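PDB 3PBP: nucleoporin NUP82 from Saccharomyces cerevisiae, which serves as a structural component of the nuclear pore complex, its N-terminal domain here containing the region that interacts with NUP116. Local coordinates for residues L10-Q14 with I43-N47; I226-L231 with Q252-S257; R422-L426 with A438-N442. The protein carries 1 engineered substitution. One frame throughout, in Å; residues are numbered along the deposited sequence.

Contact 1 (L10-Q14 with I43-N47); sequences LPIFQ and IRWYN
Arg44 joins an inner strand of the first beta blade to an N-terminal turn, its NH1 donating to two backbone carbonyls of the turn beside a small apolar patch. NH1 reaches Ile12 O at 2.9 Å and Gln14 O at 3.0 Å, with angles of 154° and 160° at the hydrogens, so both bonds are fairly straight. Both oxygens lie at the edge of the guanidinium, close to its plane. Seen from the acceptors the two bonds differ: NH1 stands well above the carbonyl plane of Ile12 and is only tilted from that of Gln14. The arginine gets there with CG anti to its carbonyl carbon (chi1 -75°) and the chain stretched from CG to NE, sliding past Ile12 in the opposite direction. Ile12 CG1 lies 3.7 Å from Arg44 CB, and the same isoleucine branch ends in CD1, 3.7 Å from Tyr46 CB. Residues 11-13 take helical backbone angles, and Phe13 N bonds to Leu10 O, which closes the turn. Strand 42-47 belongs to the first four-stranded blade of the beta-propeller; its alternation sends Arg44 and Tyr46 to the turn and Trp45 the other way, where its ring meets His55 and Trp95. Leu10 CD2 approaches the Tyr46 ring obliquely, 4.0 Å from CE2. Behind this patch, Ile12 CG2 sits over the centre of one Phe13 face, and the Phe13 ring packs edge-to-face with Phe447 and touches Ile35 of the adjacent strand 34-39.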
ATOM      1  N   LEU A  10      -4.210 -37.847  -7.616  1.00 84.91           N
ATOM      2  CA  LEU A  10      -5.541 -37.384  -7.988  1.00 83.69           C
ATOM      3  C   LEU A  10      -5.452 -36.985  -9.471  1.00 82.90           C
ATOM      4  O   LEU A  10      -4.525 -36.282  -9.876  1.00 83.53           O
ATOM      5  CB  LEU A  10      -5.948 -36.205  -7.078  1.00 82.89           C
ATOM      6  CG  LEU A  10      -7.374 -35.626  -7.060  1.00 81.99           C
ATOM      7  CD1 LEU A  10      -8.417 -36.715  -7.056  1.00 81.04           C
ATOM      8  CD2 LEU A  10      -7.542 -34.768  -5.825  1.00 80.67           C
ATOM      9  N   PRO A  11      -6.397 -37.468 -10.301  1.00 81.58           N
ATOM     10  CA  PRO A  11      -6.498 -37.219 -11.747  1.00 80.52           C
ATOM     11  C   PRO A  11      -6.200 -35.805 -12.231  1.00 80.16           C
ATOM     12  O   PRO A  11      -5.533 -35.632 -13.249  1.00 80.36           O
ATOM     13  CB  PRO A  11      -7.925 -37.631 -12.063  1.00 79.83           C
ATOM     14  CG  PRO A  11      -8.103 -38.796 -11.174  1.00 80.41           C
ATOM     15  CD  PRO A  11      -7.509 -38.326  -9.857  1.00 81.33           C
ATOM     16  N   ILE A  12      -6.696 -34.802 -11.508  1.00 79.37           N
ATOM     17  CA  ILE A  12      -6.489 -33.400 -11.890  1.00 77.90           C
ATOM     18  C   ILE A  12      -5.021 -32.979 -11.906  1.00 77.77           C
ATOM     19  O   ILE A  12      -4.625 -32.087 -12.659  1.00 77.38           O
ATOM     20  CB  ILE A  12      -7.263 -32.429 -10.947  1.00 76.24           C
ATOM     21  CG1 ILE A  12      -7.236 -31.012 -11.531  1.00 74.64           C
ATOM     22  CG2 ILE A  12      -6.652 -32.446  -9.553  1.00 74.20           C
ATOM     23  CD1 ILE A  12      -8.070 -29.994 -10.775  1.00 73.62           C
ATOM     24  N   PHE A  13      -4.213 -33.637 -11.086  1.00 78.01           N
ATOM     25  CA  PHE A  13      -2.804 -33.302 -10.979  1.00 78.36           C
ATOM     26  C   PHE A  13      -1.862 -33.809 -12.066  1.00 80.60           C
ATOM     27  O   PHE A  13      -0.947 -33.091 -12.467  1.00 81.58           O
ATOM     28  CB  PHE A  13      -2.276 -33.754  -9.622  1.00 74.82           C
ATOM     29  CG  PHE A  13      -2.875 -33.020  -8.463  1.00 71.99           C
ATOM     30  CD1 PHE A  13      -2.943 -31.633  -8.462  1.00 69.59           C
ATOM     31  CD2 PHE A  13      -3.323 -33.710  -7.344  1.00 71.29           C
ATOM     32  CE1 PHE A  13      -3.444 -30.943  -7.368  1.00 68.02           C
ATOM     33  CE2 PHE A  13      -3.826 -33.021  -6.243  1.00 69.64           C
ATOM     34  CZ  PHE A  13      -3.882 -31.632  -6.261  1.00 68.43           C
ATOM     35  N   GLN A  14      -2.066 -35.029 -12.551  1.00 83.11           N
ATOM     36  CA  GLN A  14      -1.158 -35.567 -13.556  1.00 85.82           C
ATOM     37  C   GLN A  14      -0.943 -34.676 -14.771  1.00 86.76           C
ATOM     38  O   GLN A  14      -1.893 -34.238 -15.428  1.00 86.81           O
ATOM     39  CB  GLN A  14      -1.584 -36.975 -13.950  1.00 86.93           C
ATOM     40  CG  GLN A  14      -1.263 -37.959 -12.830  1.00 90.22           C
ATOM     41  CD  GLN A  14      -1.310 -39.409 -13.268  1.00 92.84           C
ATOM     42  OE1 GLN A  14      -0.676 -39.793 -14.258  1.00 93.44           O
ATOM     43  NE2 GLN A  14      -2.053 -40.231 -12.524  1.00 94.15           N
ATOM     44  N   ILE A  43      -7.281 -24.466 -17.845  1.00 61.65           N
ATOM     45  CA  ILE A  43      -7.703 -24.373 -16.464  1.00 60.12           C
ATOM     46  C   ILE A  43      -8.397 -25.669 -16.084  1.00 60.23           C
ATOM     47  O   ILE A  43      -9.303 -26.128 -16.776  1.00 59.97           O
ATOM     48  CB  ILE A  43      -8.709 -23.227 -16.244  1.00 59.83           C
ATOM     49  CG1 ILE A  43      -8.106 -21.896 -16.701  1.00 61.34           C
ATOM     50  CG2 ILE A  43      -9.098 -23.160 -14.774  1.00 57.99           C
ATOM     51  CD1 ILE A  43      -9.090 -20.708 -16.676  1.00 60.89           C
ATOM     52  N   ARG A  44      -7.949 -26.275 -14.996  1.00 60.00           N
ATOM     53  CA  ARG A  44      -8.584 -27.481 -14.494  1.00 60.15           C
ATOM     54  C   ARG A  44      -9.168 -27.118 -13.130  1.00 60.37           C
ATOM     55  O   ARG A  44      -8.502 -26.483 -12.313  1.00 61.28           O
ATOM     56  CB  ARG A  44      -7.574 -28.600 -14.322  1.00 60.83           C
ATOM     57  CG  ARG A  44      -7.139 -29.222 -15.599  1.00 62.43           C
ATOM     58  CD  ARG A  44      -6.259 -30.427 -15.315  1.00 64.88           C
ATOM     59  NE  ARG A  44      -5.754 -31.020 -16.548  1.00 69.51           N
ATOM     60  CZ  ARG A  44      -4.856 -32.000 -16.606  1.00 71.33           C
ATOM     61  NH1 ARG A  44      -4.352 -32.512 -15.492  1.00 72.84           N
ATOM     62  NH2 ARG A  44      -4.452 -32.457 -17.785  1.00 71.88           N
ATOM     63  N   TRP A  45     -10.418 -27.494 -12.888  1.00 59.83           N
ATOM     64  CA  TRP A  45     -11.049 -27.194 -11.614  1.00 58.07           C
ATOM     65  C   TRP A  45     -11.774 -28.427 -11.122  1.00 57.09           C
ATOM     66  O   TRP A  45     -12.431 -29.112 -11.892  1.00 57.72           O
ATOM     67  CB  TRP A  45     -12.002 -26.002 -11.760  1.00 58.33           C
ATOM     68  CG  TRP A  45     -13.193 -26.216 -12.662  1.00 58.75           C
ATOM     69  CD1 TRP A  45     -14.452 -26.581 -12.284  1.00 58.04           C
ATOM     70  CD2 TRP A  45     -13.247 -26.011 -14.076  1.00 59.63           C
ATOM     71  NE1 TRP A  45     -15.289 -26.605 -13.368  1.00 57.41           N
ATOM     72  CE2 TRP A  45     -14.577 -26.260 -14.484  1.00 59.07           C
ATOM     73  CE3 TRP A  45     -12.303 -25.633 -15.041  1.00 59.62           C
ATOM     74  CZ2 TRP A  45     -14.986 -26.150 -15.818  1.00 59.41           C
ATOM     75  CZ3 TRP A  45     -12.714 -25.523 -16.375  1.00 59.53           C
ATOM     76  CH2 TRP A  45     -14.040 -25.778 -16.747  1.00 58.82           C
ATOM     77  N   TYR A  46     -11.654 -28.715  -9.837  1.00 55.96           N
ATOM     78  CA  TYR A  46     -12.299 -29.894  -9.297  1.00 55.94           C
ATOM     79  C   TYR A  46     -12.757 -29.638  -7.879  1.00 56.94           C
ATOM     80  O   TYR A  46     -11.974 -29.180  -7.045  1.00 58.13           O
ATOM     81  CB  TYR A  46     -11.303 -31.050  -9.340  1.00 55.21           C
ATOM     82  CG  TYR A  46     -11.676 -32.306  -8.597  1.00 53.37           C
ATOM     83  CD1 TYR A  46     -12.638 -33.187  -9.091  1.00 53.99           C
ATOM     84  CD2 TYR A  46     -11.009 -32.649  -7.431  1.00 53.90           C
ATOM     85  CE1 TYR A  46     -12.916 -34.395  -8.439  1.00 53.42           C
ATOM     86  CE2 TYR A  46     -11.274 -33.842  -6.772  1.00 54.90           C
ATOM     87  CZ  TYR A  46     -12.224 -34.712  -7.276  1.00 54.96           C
ATOM     88  OH  TYR A  46     -12.462 -35.890  -6.601  1.00 54.86           O
ATOM     89  N   ASN A  47     -14.032 -29.905  -7.614  1.00 56.36           N
ATOM     90  CA  ASN A  47     -14.558 -29.731  -6.274  1.00 54.93           C
ATOM     91  C   ASN A  47     -14.492 -31.078  -5.565  1.00 55.08           C
ATOM     92  O   ASN A  47     -15.240 -32.003  -5.870  1.00 54.70           O
ATOM     93  CB  ASN A  47     -15.996 -29.222  -6.290  1.00 52.46           C
ATOM     94  CG  ASN A  47     -16.526 -28.978  -4.899  1.00 50.45           C
ATOM     95  OD1 ASN A  47     -16.532 -29.876  -4.065  1.00 50.36           O
ATOM     96  ND2 ASN A  47     -16.959 -27.758  -4.638  1.00 51.44           N
TER

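Contact 2 (I226-L231 with Q252-S257); sequences ILNKSL and QLQFVS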
ATOM      1  N   ILE A 226     -17.413  -1.087  12.150  1.00 51.60           N
ATOM      2  CA  ILE A 226     -16.864   0.223  11.804  1.00 53.26           C
ATOM      3  C   ILE A 226     -17.779   1.380  12.174  1.00 53.86           C
ATOM      4  O   ILE A 226     -17.342   2.532  12.254  1.00 53.58           O
ATOM      5  CB  ILE A 226     -16.464   0.366  10.315  1.00 52.77           C
ATOM      6  CG1 ILE A 226     -15.665   1.669  10.172  1.00 52.57           C
ATOM      7  CG2 ILE A 226     -17.694   0.368   9.421  1.00 49.49           C
ATOM      8  CD1 ILE A 226     -14.776   1.761   8.970  1.00 57.63           C
ATOM      9  N   LEU A 227     -19.051   1.084  12.397  1.00 55.08           N
ATOM     10  CA  LEU A 227     -19.974   2.134  12.792  1.00 55.15           C
ATOM     11  C   LEU A 227     -19.663   2.464  14.254  1.00 54.36           C
ATOM     12  O   LEU A 227     -19.520   3.627  14.625  1.00 54.58           O
ATOM     13  CB  LEU A 227     -21.421   1.668  12.640  1.00 57.38           C
ATOM     14  CG  LEU A 227     -22.462   2.709  13.059  1.00 59.56           C
ATOM     15  CD1 LEU A 227     -22.232   4.023  12.292  1.00 59.49           C
ATOM     16  CD2 LEU A 227     -23.848   2.145  12.790  1.00 61.00           C
ATOM     17  N   ASN A 228     -19.536   1.431  15.080  1.00 52.70           N
ATOM     18  CA  ASN A 228     -19.212   1.630  16.483  1.00 52.12           C
ATOM     19  C   ASN A 228     -17.842   2.274  16.669  1.00 52.62           C
ATOM     20  O   ASN A 228     -17.694   3.169  17.489  1.00 52.27           O
ATOM     21  CB  ASN A 228     -19.254   0.309  17.253  1.00 52.54           C
ATOM     22  CG  ASN A 228     -20.669  -0.197  17.465  1.00 54.00           C
ATOM     23  OD1 ASN A 228     -21.578   0.589  17.712  1.00 52.89           O
ATOM     24  ND2 ASN A 228     -20.860  -1.517  17.389  1.00 55.34           N
ATOM     25  N   LYS A 229     -16.828   1.816  15.936  1.00 53.16           N
ATOM     26  CA  LYS A 229     -15.503   2.426  16.062  1.00 53.18           C
ATOM     27  C   LYS A 229     -15.635   3.914  15.712  1.00 54.04           C
ATOM     28  O   LYS A 229     -15.008   4.774  16.345  1.00 52.36           O
ATOM     29  CB  LYS A 229     -14.480   1.747  15.125  1.00 51.62           C
ATOM     30  CG  LYS A 229     -13.851   0.472  15.687  1.00 49.06           C
ATOM     31  CD  LYS A 229     -13.284  -0.432  14.608  1.00 48.02           C
ATOM     32  CE  LYS A 229     -12.205   0.241  13.819  1.00 47.94           C
ATOM     33  NZ  LYS A 229     -11.610  -0.672  12.795  1.00 49.34           N
ATOM     34  N   SER A 230     -16.471   4.206  14.716  1.00 54.31           N
ATOM     35  CA  SER A 230     -16.689   5.574  14.278  1.00 55.66           C
ATOM     36  C   SER A 230     -17.357   6.409  15.367  1.00 56.44           C
ATOM     37  O   SER A 230     -17.048   7.590  15.530  1.00 55.32           O
ATOM     38  CB  SER A 230     -17.539   5.592  12.999  1.00 56.31           C
ATOM     39  OG  SER A 230     -16.808   5.112  11.877  1.00 56.09           O
ATOM     40  N   LEU A 231     -18.275   5.795  16.108  1.00 57.57           N
ATOM     41  CA  LEU A 231     -18.968   6.494  17.185  1.00 58.15           C
ATOM     42  C   LEU A 231     -18.056   6.722  18.374  1.00 58.19           C
ATOM     43  O   LEU A 231     -18.151   7.734  19.035  1.00 57.99           O
ATOM     44  CB  LEU A 231     -20.213   5.717  17.637  1.00 57.76           C
ATOM     45  CG  LEU A 231     -21.389   5.807  16.660  1.00 58.92           C
ATOM     46  CD1 LEU A 231     -22.447   4.768  17.008  1.00 57.94           C
ATOM     47  CD2 LEU A 231     -21.958   7.221  16.688  1.00 57.53           C
ATOM     48  N   GLN A 252     -15.796  10.794   8.682  1.00 56.25           N
ATOM     49  CA  GLN A 252     -15.842   9.347   8.787  1.00 56.01           C
ATOM     50  C   GLN A 252     -17.206   8.913   9.296  1.00 55.46           C
ATOM     51  O   GLN A 252     -17.846   8.035   8.727  1.00 55.41           O
ATOM     52  CB  GLN A 252     -14.755   8.820   9.731  1.00 55.39           C
ATOM     53  CG  GLN A 252     -14.736   7.297   9.786  1.00 55.81           C
ATOM     54  CD  GLN A 252     -13.583   6.732  10.580  1.00 56.89           C
ATOM     55  OE1 GLN A 252     -12.464   7.250  10.542  1.00 59.60           O
ATOM     56  NE2 GLN A 252     -13.841   5.646  11.285  1.00 56.68           N
ATOM     57  N   LEU A 253     -17.660   9.540  10.370  1.00 55.03           N
ATOM     58  CA  LEU A 253     -18.947   9.183  10.924  1.00 56.04           C
ATOM     59  C   LEU A 253     -20.092   9.448   9.956  1.00 56.46           C
ATOM     60  O   LEU A 253     -21.055   8.693   9.923  1.00 55.71           O
ATOM     61  CB  LEU A 253     -19.193   9.935  12.226  1.00 55.06           C
ATOM     62  CG  LEU A 253     -20.502   9.559  12.924  1.00 54.22           C
ATOM     63  CD1 LEU A 253     -20.550   8.058  13.233  1.00 51.50           C
ATOM     64  CD2 LEU A 253     -20.602  10.376  14.201  1.00 54.67           C
ATOM     65  N   GLN A 254     -19.992  10.519   9.172  1.00 57.79           N
ATOM     66  CA  GLN A 254     -21.043  10.835   8.211  1.00 58.31           C
ATOM     67  C   GLN A 254     -21.051   9.775   7.132  1.00 58.33           C
ATOM     68  O   GLN A 254     -22.109   9.283   6.740  1.00 60.90           O
ATOM     69  CB  GLN A 254     -20.816  12.199   7.566  1.00 58.30           C
ATOM     70  CG  GLN A 254     -20.830  13.342   8.543  1.00 62.43           C
ATOM     71  CD  GLN A 254     -20.416  14.669   7.915  1.00 64.69           C
ATOM     72  OE1 GLN A 254     -19.718  14.702   6.890  1.00 65.34           O
ATOM     73  NE2 GLN A 254     -20.826  15.774   8.543  1.00 64.73           N
ATOM     74  N   PHE A 255     -19.865   9.418   6.657  1.00 56.65           N
ATOM     75  CA  PHE A 255     -19.729   8.416   5.612  1.00 55.70           C
ATOM     76  C   PHE A 255     -20.221   7.039   6.062  1.00 56.43           C
ATOM     77  O   PHE A 255     -21.053   6.417   5.396  1.00 57.05           O
ATOM     78  CB  PHE A 255     -18.262   8.335   5.170  1.00 54.90           C
ATOM     79  CG  PHE A 255     -17.973   7.204   4.228  1.00 54.88           C
ATOM     80  CD1 PHE A 255     -18.521   7.181   2.953  1.00 54.52           C
ATOM     81  CD2 PHE A 255     -17.163   6.149   4.621  1.00 55.35           C
ATOM     82  CE1 PHE A 255     -18.267   6.119   2.079  1.00 54.48           C
ATOM     83  CE2 PHE A 255     -16.903   5.077   3.750  1.00 55.01           C
ATOM     84  CZ  PHE A 255     -17.457   5.069   2.479  1.00 54.82           C
ATOM     85  N   VAL A 256     -19.721   6.564   7.198  1.00 57.11           N
ATOM     86  CA  VAL A 256     -20.108   5.243   7.685  1.00 58.18           C
ATOM     87  C   VAL A 256     -21.597   5.173   7.970  1.00 58.85           C
ATOM     88  O   VAL A 256     -22.199   4.107   7.881  1.00 58.85           O
ATOM     89  CB  VAL A 256     -19.312   4.841   8.953  1.00 56.92           C
ATOM     90  CG1 VAL A 256     -19.771   3.494   9.436  1.00 56.47           C
ATOM     91  CG2 VAL A 256     -17.825   4.773   8.636  1.00 56.89           C
ATOM     92  N   SER A 257     -22.187   6.315   8.308  1.00 60.87           N
ATOM     93  CA  SER A 257     -23.625   6.383   8.580  1.00 62.92           C
ATOM     94  C   SER A 257     -24.396   6.255   7.276  1.00 64.57           C
ATOM     95  O   SER A 257     -25.451   5.617   7.226  1.00 64.75           O
ATOM     96  CB  SER A 257     -23.996   7.708   9.239  1.00 61.41           C
ATOM     97  OG  SER A 257     -23.447   7.789  10.536  1.00 64.00           O
TER
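Val256 points toward helix 226-231 and spreads its two methyls over different neighbours: CG1 lies 3.6 Å from Leu227 CA and also meets Ile226 CG2, while CG2 turns to Ser230 OG. Leu227, with CG anti to its own N (chi1 179°), brings CD1 obliquely across CG1 of that valine, at 3.8 Å. One turn along, Leu253 CD1 touches Leu231 CD2, at 3.8 Å, and Ser230 CB. The two helices form an antiparallel pair, the axes of these segments running 155° apart and 9.3 Å at closest approach, part of an alpha-helical hairpin, helices 220-235 and 243-262, inserted into the propeller. Ser230 provides its polar join. Its OG donates to Ile226 O in its own helix at 2.7 Å, nearly in line with that C=O, and accepts from Gln252 NE2 at 3.1 Å, slightly out of the amide plane. With an alanine here, Gln252 NE2 is likely to lose its acceptor and Ile226 O its hydroxyl donor, although Met335 N still holds Gln252 OE1. Asn228 and Lys229 pack against the chain of another protein.

Contact 3 (R422-L426 with A438-N442); sequences RIPNL and ALMSN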
ATOM      1  N   ARG A 422      12.669 -23.381  -6.845  1.00 99.46           N
ATOM      2  CA  ARG A 422      12.042 -22.302  -7.598  1.00100.04           C
ATOM      3  C   ARG A 422      10.867 -21.846  -6.737  1.00 99.54           C
ATOM      4  O   ARG A 422       9.969 -22.652  -6.478  1.00100.21           O
ATOM      5  CB  ARG A 422      11.513 -22.846  -8.931  1.00101.12           C
ATOM      6  CG  ARG A 422      12.486 -23.746  -9.684  1.00102.69           C
ATOM      7  CD  ARG A 422      13.374 -22.924 -10.582  1.00104.04           C
ATOM      8  NE  ARG A 422      12.574 -22.058 -11.444  1.00104.89           N
ATOM      9  CZ  ARG A 422      13.077 -21.263 -12.381  1.00105.78           C
ATOM     10  NH1 ARG A 422      14.389 -21.219 -12.588  1.00106.06           N
ATOM     11  NH2 ARG A 422      12.267 -20.503 -13.108  1.00105.85           N
ATOM     12  N   ILE A 423      10.869 -20.586  -6.288  1.00 97.66           N
ATOM     13  CA  ILE A 423       9.771 -20.072  -5.455  1.00 95.85           C
ATOM     14  C   ILE A 423       8.463 -20.761  -5.837  1.00 93.83           C
ATOM     15  O   ILE A 423       7.783 -20.355  -6.785  1.00 93.56           O
ATOM     16  CB  ILE A 423       9.575 -18.565  -5.637  1.00 96.73           C
ATOM     17  CG1 ILE A 423      10.862 -17.821  -5.270  1.00 97.79           C
ATOM     18  CG2 ILE A 423       8.407 -18.094  -4.772  1.00 96.43           C
ATOM     19  CD1 ILE A 423      10.766 -16.307  -5.469  1.00 98.89           C
ATOM     20  N   PRO A 424       8.088 -21.812  -5.091  1.00 91.82           N
ATOM     21  CA  PRO A 424       6.860 -22.545  -5.389  1.00 89.00           C
ATOM     22  C   PRO A 424       5.550 -21.794  -5.189  1.00 86.05           C
ATOM     23  O   PRO A 424       5.496 -20.695  -4.622  1.00 85.60           O
ATOM     24  CB  PRO A 424       6.977 -23.777  -4.494  1.00 89.28           C
ATOM     25  CG  PRO A 424       7.636 -23.226  -3.288  1.00 90.75           C
ATOM     26  CD  PRO A 424       8.724 -22.339  -3.868  1.00 91.53           C
ATOM     27  N   ASN A 425       4.499 -22.427  -5.689  1.00 82.36           N
ATOM     28  CA  ASN A 425       3.144 -21.932  -5.624  1.00 78.98           C
ATOM     29  C   ASN A 425       2.528 -22.748  -4.478  1.00 76.23           C
ATOM     30  O   ASN A 425       2.592 -23.977  -4.488  1.00 75.87           O
ATOM     31  CB  ASN A 425       2.479 -22.236  -6.974  1.00 80.16           C
ATOM     32  CG  ASN A 425       1.299 -21.350  -7.266  1.00 81.87           C
ATOM     33  OD1 ASN A 425       0.179 -21.628  -6.843  1.00 84.64           O
ATOM     34  ND2 ASN A 425       1.539 -20.269  -7.997  1.00 83.26           N
ATOM     35  N   LEU A 426       1.971 -22.080  -3.474  1.00 72.98           N
ATOM     36  CA  LEU A 426       1.366 -22.794  -2.350  1.00 69.49           C
ATOM     37  C   LEU A 426      -0.151 -22.855  -2.419  1.00 67.78           C
ATOM     38  O   LEU A 426      -0.790 -22.039  -3.076  1.00 67.99           O
ATOM     39  CB  LEU A 426       1.759 -22.149  -1.024  1.00 68.91           C
ATOM     40  CG  LEU A 426       3.112 -22.497  -0.428  1.00 68.48           C
ATOM     41  CD1 LEU A 426       4.207 -22.223  -1.438  1.00 68.39           C
ATOM     42  CD2 LEU A 426       3.313 -21.678   0.834  1.00 67.22           C
ATOM     43  N   ALA A 438       0.054 -27.906  -0.647  1.00 80.99           N
ATOM     44  CA  ALA A 438       0.522 -28.339  -1.948  1.00 82.10           C
ATOM     45  C   ALA A 438       1.609 -27.386  -2.402  1.00 83.73           C
ATOM     46  O   ALA A 438       1.397 -26.182  -2.457  1.00 84.55           O
ATOM     47  CB  ALA A 438      -0.624 -28.343  -2.945  1.00 81.40           C
ATOM     48  N   LEU A 439       2.784 -27.925  -2.700  1.00 86.77           N
ATOM     49  CA  LEU A 439       3.900 -27.114  -3.169  1.00 89.33           C
ATOM     50  C   LEU A 439       4.063 -27.397  -4.645  1.00 91.41           C
ATOM     51  O   LEU A 439       4.424 -28.500  -5.042  1.00 91.82           O
ATOM     52  CB  LEU A 439       5.182 -27.478  -2.423  1.00 89.79           C
ATOM     53  CG  LEU A 439       5.156 -27.166  -0.926  1.00 91.17           C
ATOM     54  CD1 LEU A 439       6.475 -27.574  -0.285  1.00 91.60           C
ATOM     55  CD2 LEU A 439       4.900 -25.675  -0.727  1.00 91.43           C
HETATM   56  N   MSE A 440       3.780 -26.395  -5.459  1.00 94.38           N
HETATM   57  CA  MSE A 440       3.879 -26.538  -6.899  1.00 98.66           C
HETATM   58  C   MSE A 440       5.087 -25.806  -7.451  1.00 98.76           C
HETATM   59  O   MSE A 440       5.419 -24.713  -7.002  1.00 98.81           O
HETATM   60  CB  MSE A 440       2.622 -25.970  -7.554  1.00104.32           C
HETATM   61  CG  MSE A 440       2.623 -25.977  -9.084  1.00111.23           C
HETATM   62 SE   MSE A 440       2.127 -27.693  -9.840  1.00121.29          SE
HETATM   63  CE  MSE A 440       0.504 -27.980  -8.789  1.00118.40           C
ATOM     64  N   SER A 441       5.745 -26.417  -8.429  1.00 99.27           N
ATOM     65  CA  SER A 441       6.898 -25.807  -9.082  1.00 99.84           C
ATOM     66  C   SER A 441       6.910 -26.296 -10.524  1.00100.18           C
ATOM     67  O   SER A 441       6.156 -27.200 -10.895  1.00100.78           O
ATOM     68  CB  SER A 441       8.212 -26.185  -8.383  1.00 98.90           C
ATOM     69  OG  SER A 441       8.544 -27.543  -8.600  1.00 99.38           O
ATOM     70  N   ASN A 442       7.747 -25.676 -11.342  1.00100.34           N
ATOM     71  CA  ASN A 442       7.858 -26.061 -12.736  1.00100.10           C
ATOM     72  C   ASN A 442       7.935 -27.578 -12.853  1.00 99.89           C
ATOM     73  O   ASN A 442       7.105 -28.208 -13.502  1.00 99.01           O
ATOM     74  CB  ASN A 442       9.123 -25.443 -13.336  1.00101.21           C
ATOM     75  CG  ASN A 442      10.265 -25.327 -12.315  1.00102.63           C
ATOM     76  OD1 ASN A 442      10.587 -26.279 -11.591  1.00102.71           O
ATOM     77  ND2 ASN A 442      10.885 -24.153 -12.262  1.00103.10           N
TER
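Asn425 and Met440 form an antiparallel hydrogen-bonded pair, the firm centre of this contact. Asn425 N donates to Met440 O at 2.8 Å, and Met440 N returns the bond to Asn425 O at 2.9 Å. Their side chains leave on the same face, CB to CB 3.8 Å apart, and then diverge: Asn425 CG lies anti to its N (chi1 -158°), and OD1 accepts from Ile26 N, while the selenomethionine side chain of Met440 touches Leu445. On the other face Leu426 and Leu439 lie side by side and point the same way, with Leu426 CD1 3.6 Å from Leu439 CD2. A CA-H...O contact from Leu426 CA to Ala438 O, at 3.4 Å, lies alongside, and backbone bonding between Ala438 and Ala427 continues the hairpin. Pro424 extends the apolar side only loosely, CG being 4.5 Å from Leu439 CD2. Past the proline the two chains are no longer paired as strands, and the exposed end has no hydrogen bond between the two segments. There Arg422 and Asn442 cross at about a right angle, their flat groups turned 50° apart, and NE comes near ND2; both are donors, so this approach is no hydrogen bond and is itself doubtful. Asn442 OD1 and Ser441 OG bond locally instead, the serine to Thr444 N. These residues lie at the open end of the beta hairpin 425-431 and 434-440 in the last blade of the propeller. Strand 445-449 flanks 434-440 on its far side; strand 24-29 of the first blade covers Ala438, Met440 and Asn425, and strands 372-376 and 380-385 of the preceding blade meet Leu426, Leu439 and Pro424.

Overall arrangement
Contacts 1 and 3 lie on the same side of the chain's centre, with centres 16 Å apart and nearest atoms about 5 Å apart, where the first and last blades of the propeller meet; Phe447, beside Phe13 and Ala438 alike, bridges them. Contact 2 is 43 Å or more from both, between centres, on the opposite side of the chain's centre. All three are partly buried, but each pairs different elements. Contact 1 depends on an arginine serving loop carbonyls, contact 3 on main-chain bonds inside a hairpin, and contact 2 on apolar helix packing around one serine-glutamine bond; it alone has another protein chain close by.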